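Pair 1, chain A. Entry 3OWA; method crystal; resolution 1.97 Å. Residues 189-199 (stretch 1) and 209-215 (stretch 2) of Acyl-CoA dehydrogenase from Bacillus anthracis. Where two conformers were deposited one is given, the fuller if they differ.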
# COMPACT_ATOMS: atom_id res chain seq x y z
N ASN A 189 -13.57 3.17 -22.18
CA ASN A 189 -14.17 4.02 -23.22
C ASN A 189 -15.41 3.40 -23.88
O ASN A 189 -16.02 4.02 -24.77
CB ASN A 189 -13.16 4.42 -24.30
CG ASN A 189 -12.16 5.46 -23.80
OD1 ASN A 189 -12.30 5.92 -22.67
ND2 ASN A 189 -11.11 5.77 -24.57
N SER A 190 -15.84 2.24 -23.43
CA SER A 190 -16.96 1.53 -24.08
C SER A 190 -18.25 2.28 -24.19
O SER A 190 -19.02 2.02 -25.14
CB SER A 190 -17.30 0.23 -23.35
OG SER A 190 -16.28 -0.70 -23.56
N ALA A 191 -18.56 3.17 -23.26
CA ALA A 191 -19.81 3.95 -23.33
C ALA A 191 -19.90 4.88 -24.53
O ALA A 191 -21.00 5.24 -24.96
CB ALA A 191 -20.03 4.78 -22.01
N PHE A 192 -18.76 5.35 -25.01
CA PHE A 192 -18.79 6.30 -26.08
C PHE A 192 -17.79 6.03 -27.21
O PHE A 192 -17.65 6.88 -28.11
CB PHE A 192 -18.58 7.72 -25.50
CG PHE A 192 -17.42 7.79 -24.50
CD1 PHE A 192 -16.10 7.81 -24.93
CD2 PHE A 192 -17.67 7.77 -23.13
CE1 PHE A 192 -15.04 7.82 -24.01
CE2 PHE A 192 -16.61 7.80 -22.20
CZ PHE A 192 -15.30 7.82 -22.65
N ALA A 193 -17.05 4.91 -27.19
CA ALA A 193 -16.12 4.63 -28.28
C ALA A 193 -16.90 4.32 -29.57
O ALA A 193 -17.92 3.62 -29.55
CB ALA A 193 -15.15 3.41 -27.93
N ASP A 194 -16.38 4.81 -30.68
CA ASP A 194 -16.92 4.53 -32.01
C ASP A 194 -16.22 3.36 -32.64
O ASP A 194 -16.77 2.67 -33.52
CB ASP A 194 -16.70 5.76 -32.88
CG ASP A 194 -17.49 6.97 -32.35
OD1 ASP A 194 -18.73 6.88 -32.37
OD2 ASP A 194 -16.89 7.97 -31.88
N VAL A 195 -14.98 3.15 -32.23
CA VAL A 195 -14.12 2.17 -32.87
C VAL A 195 -13.46 1.32 -31.82
O VAL A 195 -12.90 1.86 -30.83
CB VAL A 195 -13.04 2.89 -33.71
CG1 VAL A 195 -12.02 1.87 -34.26
CG2 VAL A 195 -13.66 3.67 -34.84
N PHE A 196 -13.48 -0.00 -32.01
CA PHE A 196 -12.83 -0.93 -31.04
C PHE A 196 -11.82 -1.83 -31.79
O PHE A 196 -12.17 -2.44 -32.79
CB PHE A 196 -13.85 -1.93 -30.37
CG PHE A 196 -14.89 -1.25 -29.51
CD1 PHE A 196 -15.97 -0.58 -30.10
CD2 PHE A 196 -14.77 -1.25 -28.11
CE1 PHE A 196 -16.93 0.07 -29.34
CE2 PHE A 196 -15.71 -0.60 -27.32
CZ PHE A 196 -16.82 0.05 -27.92
N ILE A 197 -10.61 -1.90 -31.28
CA ILE A 197 -9.61 -2.84 -31.80
C ILE A 197 -9.87 -4.14 -31.07
O ILE A 197 -9.62 -4.21 -29.89
CB ILE A 197 -8.18 -2.38 -31.50
CG1 ILE A 197 -7.95 -0.93 -32.01
CG2 ILE A 197 -7.12 -3.42 -32.10
CD1 ILE A 197 -8.19 -0.70 -33.52
N VAL A 198 -10.45 -5.11 -31.75
CA VAL A 198 -10.88 -6.35 -31.09
C VAL A 198 -10.01 -7.55 -31.51
O VAL A 198 -9.74 -7.74 -32.69
CB VAL A 198 -12.32 -6.67 -31.52
CG1 VAL A 198 -12.78 -7.99 -30.92
CG2 VAL A 198 -13.29 -5.48 -31.16
N TYR A 199 -9.61 -8.39 -30.57
CA TYR A 199 -8.84 -9.58 -30.92
C TYR A 199 -9.74 -10.77 -30.85
O TYR A 199 -10.53 -10.88 -29.90
CB TYR A 199 -7.74 -9.76 -29.89
CG TYR A 199 -6.62 -8.77 -30.02
CD1 TYR A 199 -5.47 -9.08 -30.77
CD2 TYR A 199 -6.67 -7.54 -29.36
CE1 TYR A 199 -4.40 -8.17 -30.86
CE2 TYR A 199 -5.61 -6.64 -29.46
CZ TYR A 199 -4.49 -6.95 -30.19
OH TYR A 199 -3.44 -6.02 -30.23
N ALA A 209 -6.34 -9.44 -35.07
CA ALA A 209 -6.94 -8.19 -34.63
C ALA A 209 -7.88 -7.65 -35.69
O ALA A 209 -7.64 -7.88 -36.88
CB ALA A 209 -5.86 -7.16 -34.28
N PHE A 210 -8.93 -6.93 -35.26
CA PHE A 210 -9.97 -6.41 -36.17
C PHE A 210 -10.34 -5.01 -35.76
O PHE A 210 -10.41 -4.71 -34.56
CB PHE A 210 -11.25 -7.24 -36.09
CG PHE A 210 -11.08 -8.68 -36.52
CD1 PHE A 210 -11.36 -9.06 -37.82
CD2 PHE A 210 -10.67 -9.64 -35.62
CE1 PHE A 210 -11.22 -10.39 -38.24
CE2 PHE A 210 -10.53 -10.99 -36.02
CZ PHE A 210 -10.80 -11.36 -37.35
N ILE A 211 -10.58 -4.14 -36.74
CA ILE A 211 -11.17 -2.84 -36.44
C ILE A 211 -12.69 -3.01 -36.49
O ILE A 211 -13.28 -3.43 -37.51
CB ILE A 211 -10.72 -1.78 -37.45
CG1 ILE A 211 -9.19 -1.70 -37.49
CG2 ILE A 211 -11.45 -0.43 -37.20
CD1 ILE A 211 -8.61 -1.05 -38.78
N VAL A 212 -13.33 -2.77 -35.36
CA VAL A 212 -14.74 -3.05 -35.24
C VAL A 212 -15.42 -1.74 -34.86
O VAL A 212 -15.13 -1.18 -33.80
CB VAL A 212 -15.01 -4.09 -34.14
CG1 VAL A 212 -16.54 -4.32 -33.99
CG2 VAL A 212 -14.27 -5.39 -34.45
N GLU A 213 -16.32 -1.27 -35.71
CA GLU A 213 -17.13 -0.09 -35.39
C GLU A 213 -18.30 -0.44 -34.47
O GLU A 213 -18.96 -1.50 -34.64
CB GLU A 213 -17.61 0.55 -36.69
CG GLU A 213 -16.44 1.11 -37.50
CD GLU A 213 -16.89 1.84 -38.78
OE1 GLU A 213 -16.08 1.95 -39.73
OE2 GLU A 213 -18.04 2.29 -38.85
N LYS A 214 -18.58 0.45 -33.52
CA LYS A 214 -19.72 0.31 -32.62
C LYS A 214 -21.04 0.08 -33.37
O LYS A 214 -21.86 -0.75 -32.96
CB LYS A 214 -19.83 1.55 -31.70
CG LYS A 214 -20.92 1.47 -30.63
CD LYS A 214 -20.84 0.18 -29.81
CE LYS A 214 -21.52 0.34 -28.45
NZ LYS A 214 -23.02 0.43 -28.42
N ASP A 215 -21.20 0.77 -34.50
CA ASP A 215 -22.41 0.68 -35.31
C ASP A 215 -22.56 -0.57 -36.20
O ASP A 215 -23.63 -0.77 -36.80
CB ASP A 215 -22.57 1.97 -36.14
CG ASP A 215 -23.05 3.14 -35.29
OD1 ASP A 215 -22.89 4.30 -35.73
OD2 ASP A 215 -23.58 2.91 -34.16
O HOH W 1 -19.63 3.20 -34.78
O HOH W 2 -17.67 4.40 -36.35

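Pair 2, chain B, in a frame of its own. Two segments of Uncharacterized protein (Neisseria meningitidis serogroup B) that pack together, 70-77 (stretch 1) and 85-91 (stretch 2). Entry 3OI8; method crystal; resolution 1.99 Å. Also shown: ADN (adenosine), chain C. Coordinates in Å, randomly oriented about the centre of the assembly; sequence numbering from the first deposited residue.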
# COMPACT_ATOMS: atom_id res chain seq x y z
N ALA B 70 -0.46 14.46 7.76
CA ALA B 70 -0.07 13.07 7.99
C ALA B 70 -0.05 12.20 6.73
O ALA B 70 0.02 10.97 6.84
CB ALA B 70 -0.95 12.44 9.07
N HIS B 71 -0.12 12.81 5.55
CA HIS B 71 -0.03 12.03 4.31
C HIS B 71 1.41 11.62 4.07
O HIS B 71 2.35 12.22 4.62
CB HIS B 71 -0.53 12.81 3.08
CG HIS B 71 -1.92 13.34 3.20
ND1 HIS B 71 -3.00 12.53 3.49
CD2 HIS B 71 -2.42 14.58 3.03
CE1 HIS B 71 -4.10 13.26 3.52
NE2 HIS B 71 -3.77 14.51 3.25
N SER B 72 1.60 10.63 3.20
CA SER B 72 2.95 10.18 2.86
C SER B 72 3.49 10.82 1.59
O SER B 72 4.71 10.97 1.44
CB SER B 72 2.98 8.65 2.72
OG SER B 72 2.70 8.03 3.96
N ARG B 73 2.59 11.16 0.66
CA ARG B 73 2.99 11.75 -0.64
C ARG B 73 2.15 12.98 -0.95
O ARG B 73 0.98 13.02 -0.61
CB ARG B 73 2.83 10.71 -1.75
CG ARG B 73 4.02 9.77 -1.85
CD ARG B 73 3.63 8.41 -2.30
NE ARG B 73 2.74 7.78 -1.33
CZ ARG B 73 3.09 6.77 -0.54
NH1 ARG B 73 2.20 6.28 0.31
NH2 ARG B 73 4.31 6.25 -0.60
N PHE B 74 2.78 13.97 -1.59
CA PHE B 74 2.15 15.27 -1.88
C PHE B 74 2.51 15.76 -3.28
O PHE B 74 3.70 15.84 -3.62
CB PHE B 74 2.64 16.31 -0.88
CG PHE B 74 2.37 15.97 0.56
CD1 PHE B 74 1.31 16.55 1.23
CD2 PHE B 74 3.17 15.06 1.23
CE1 PHE B 74 1.05 16.24 2.56
CE2 PHE B 74 2.91 14.74 2.55
CZ PHE B 74 1.85 15.32 3.22
N PRO B 75 1.50 16.11 -4.09
CA PRO B 75 1.79 16.82 -5.35
C PRO B 75 2.47 18.14 -5.02
O PRO B 75 2.11 18.78 -4.05
CB PRO B 75 0.39 17.15 -5.90
CG PRO B 75 -0.55 16.19 -5.20
CD PRO B 75 0.05 15.95 -3.85
N VAL B 76 3.43 18.55 -5.83
CA VAL B 76 4.06 19.85 -5.64
C VAL B 76 3.64 20.72 -6.83
O VAL B 76 3.74 20.27 -7.97
CB VAL B 76 5.59 19.73 -5.58
CG1 VAL B 76 6.24 21.13 -5.59
CG2 VAL B 76 6.02 18.96 -4.31
N ILE B 77 3.18 21.94 -6.55
CA ILE B 77 2.59 22.77 -7.59
C ILE B 77 3.39 24.05 -7.85
O ILE B 77 4.15 24.54 -6.99
CB ILE B 77 1.15 23.18 -7.28
CG1 ILE B 77 1.09 24.00 -5.98
CG2 ILE B 77 0.25 21.96 -7.23
CD1 ILE B 77 -0.16 24.81 -5.79
N LEU B 85 4.18 19.88 -10.60
CA LEU B 85 5.58 19.79 -11.01
C LEU B 85 6.17 18.43 -10.69
O LEU B 85 7.21 18.04 -11.21
CB LEU B 85 6.40 20.87 -10.30
CG LEU B 85 5.83 22.28 -10.47
CD1 LEU B 85 6.53 23.27 -9.54
CD2 LEU B 85 5.95 22.71 -11.93
N GLY B 86 5.51 17.72 -9.78
CA GLY B 86 6.09 16.52 -9.26
C GLY B 86 5.41 16.04 -7.99
O GLY B 86 4.41 16.63 -7.55
N ILE B 87 5.96 14.98 -7.42
CA ILE B 87 5.46 14.40 -6.17
C ILE B 87 6.60 14.43 -5.15
O ILE B 87 7.73 14.05 -5.46
CB ILE B 87 5.04 12.92 -6.36
CG1 ILE B 87 4.12 12.74 -7.58
CG2 ILE B 87 4.40 12.37 -5.10
CD1 ILE B 87 2.81 13.49 -7.50
N LEU B 88 6.30 14.89 -3.94
CA LEU B 88 7.23 14.77 -2.83
C LEU B 88 6.74 13.66 -1.93
O LEU B 88 5.57 13.65 -1.56
CB LEU B 88 7.29 16.05 -1.99
CG LEU B 88 8.07 15.75 -0.69
CD1 LEU B 88 9.57 15.76 -0.92
CD2 LEU B 88 7.69 16.67 0.45
N HIS B 89 7.65 12.76 -1.58
CA HIS B 89 7.43 11.70 -0.59
C HIS B 89 7.93 12.19 0.75
O HIS B 89 9.10 12.57 0.88
CB HIS B 89 8.21 10.46 -1.01
CG HIS B 89 7.69 9.84 -2.27
ND1 HIS B 89 7.53 8.48 -2.43
CD2 HIS B 89 7.27 10.41 -3.42
CE1 HIS B 89 7.03 8.24 -3.63
NE2 HIS B 89 6.87 9.39 -4.26
N ALA B 90 7.05 12.20 1.75
CA ALA B 90 7.36 12.75 3.06
C ALA B 90 8.74 12.28 3.58
O ALA B 90 9.51 13.07 4.14
CB ALA B 90 6.27 12.36 4.07
N LYS B 91 9.03 11.01 3.41
CA LYS B 91 10.25 10.46 3.99
C LYS B 91 11.52 10.86 3.24
O LYS B 91 12.62 10.63 3.72
CB LYS B 91 10.17 8.94 4.12
CG LYS B 91 10.12 8.16 2.82
CD LYS B 91 9.94 6.67 3.13
CE LYS B 91 9.69 5.83 1.88
NZ LYS B 91 10.91 5.66 1.04
O5' ADN C . -3.52 9.81 3.94
C5' ADN C . -4.67 9.16 4.43
C4' ADN C . -5.82 9.23 3.38
O4' ADN C . -5.94 10.59 2.85
C3' ADN C . -5.54 8.29 2.19
O3' ADN C . -6.32 7.13 2.31
C2' ADN C . -5.95 9.07 0.97
O2' ADN C . -7.30 8.80 0.64
C1' ADN C . -5.86 10.54 1.39
N9 ADN C . -4.62 11.16 0.93
C8 ADN C . -3.22 10.57 0.96
N7 ADN C . -2.28 11.62 0.43
C5 ADN C . -3.11 12.87 0.08
C6 ADN C . -2.71 14.26 -0.49
N6 ADN C . -1.30 14.56 -0.75
N1 ADN C . -3.74 15.27 -0.71
C2 ADN C . -5.20 14.98 -0.39
N3 ADN C . -5.59 13.61 0.17
C4 ADN C . -4.54 12.58 0.40
O HOH W 3 6.83 9.09 2.43

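Both pairs are two-stranded antiparallel ladders whose strand axes approach to 4.5 Å with 149° between their N-to-C directions, and 14 central residues superpose with an RMSD of 0.6 Å. The shared hydrogen bonds belong to the backbone, so they can form with different side chains at the matched positions. Phe A196 N donates to Val A212 O (2.7 Å) and Val A212 N to Phe A196 O (2.8 Å); at the matching positions Phe B74 N donates to Leu B88 O and Leu B88 N to Phe B74 O, both at 2.8 Å. One step before each first strand, a carbonyl receives an amide from the residue following the second: Lys A214 N to Asp A194 O, 2.9 Å, and Ala B90 N to Ser B72 O, 2.7 Å. A water extends this junction in both, donating to Asp A194 O (3.2 Å) and accepting from Asp A215 N (2.9 Å), or donating to Ser B72 O (3.0 Å) and accepting from Lys B91 N (3.1 Å).

On the face carrying the matched Phe A196 and Phe B74, branched aliphatic side chains pack across the ladder. In pair 1, Val A198 CG2 meets Val A212 CG2 at 3.4 Å; in pair 2, Val B76 CG2 rests 3.9 Å from Leu B88 CB, the longer leucine taking the place of Val A212. Phe A210 is matched by Gly B86, which offers only backbone: its O accepts from Val B76 N at 2.8 Å, as Phe A210 O does from Val A198 N. Beside the phenylalanine, Lys A214 lays its aliphatic chain near the ring, CD to Phe A196 CE1 3.9 Å, whereas the methyl of Ala B90 lies at the ring edge, CB to Phe B74 CE2 4.4 Å.

The other face differs more. Val A195 CG1 packs on Ile A211 CG2 at 3.8 Å, an apolar contact suited to this buried site. Its counterpart, Arg B73, is partly exposed and spreads its methylenes over His B89, with CG 3.6 Å from the imidazole centroid, so a polar-ended chain still packs through its carbon atoms. Ile A197 reaches Ile A211 CG1 with CD1 at 4.2 Å. The matched Pro B75 lacks an amide hydrogen, yet suits this non-hydrogen-bonded position, where no cross-strand amide bond is required; its CA lies 4.1 Å from Ile B87 CD1.

Pair 2 also uses its outer backbone edge: adenosine N6 donates to Arg B73 O at 2.8 Å, while the His B71 ring has the adenine C4 over one face.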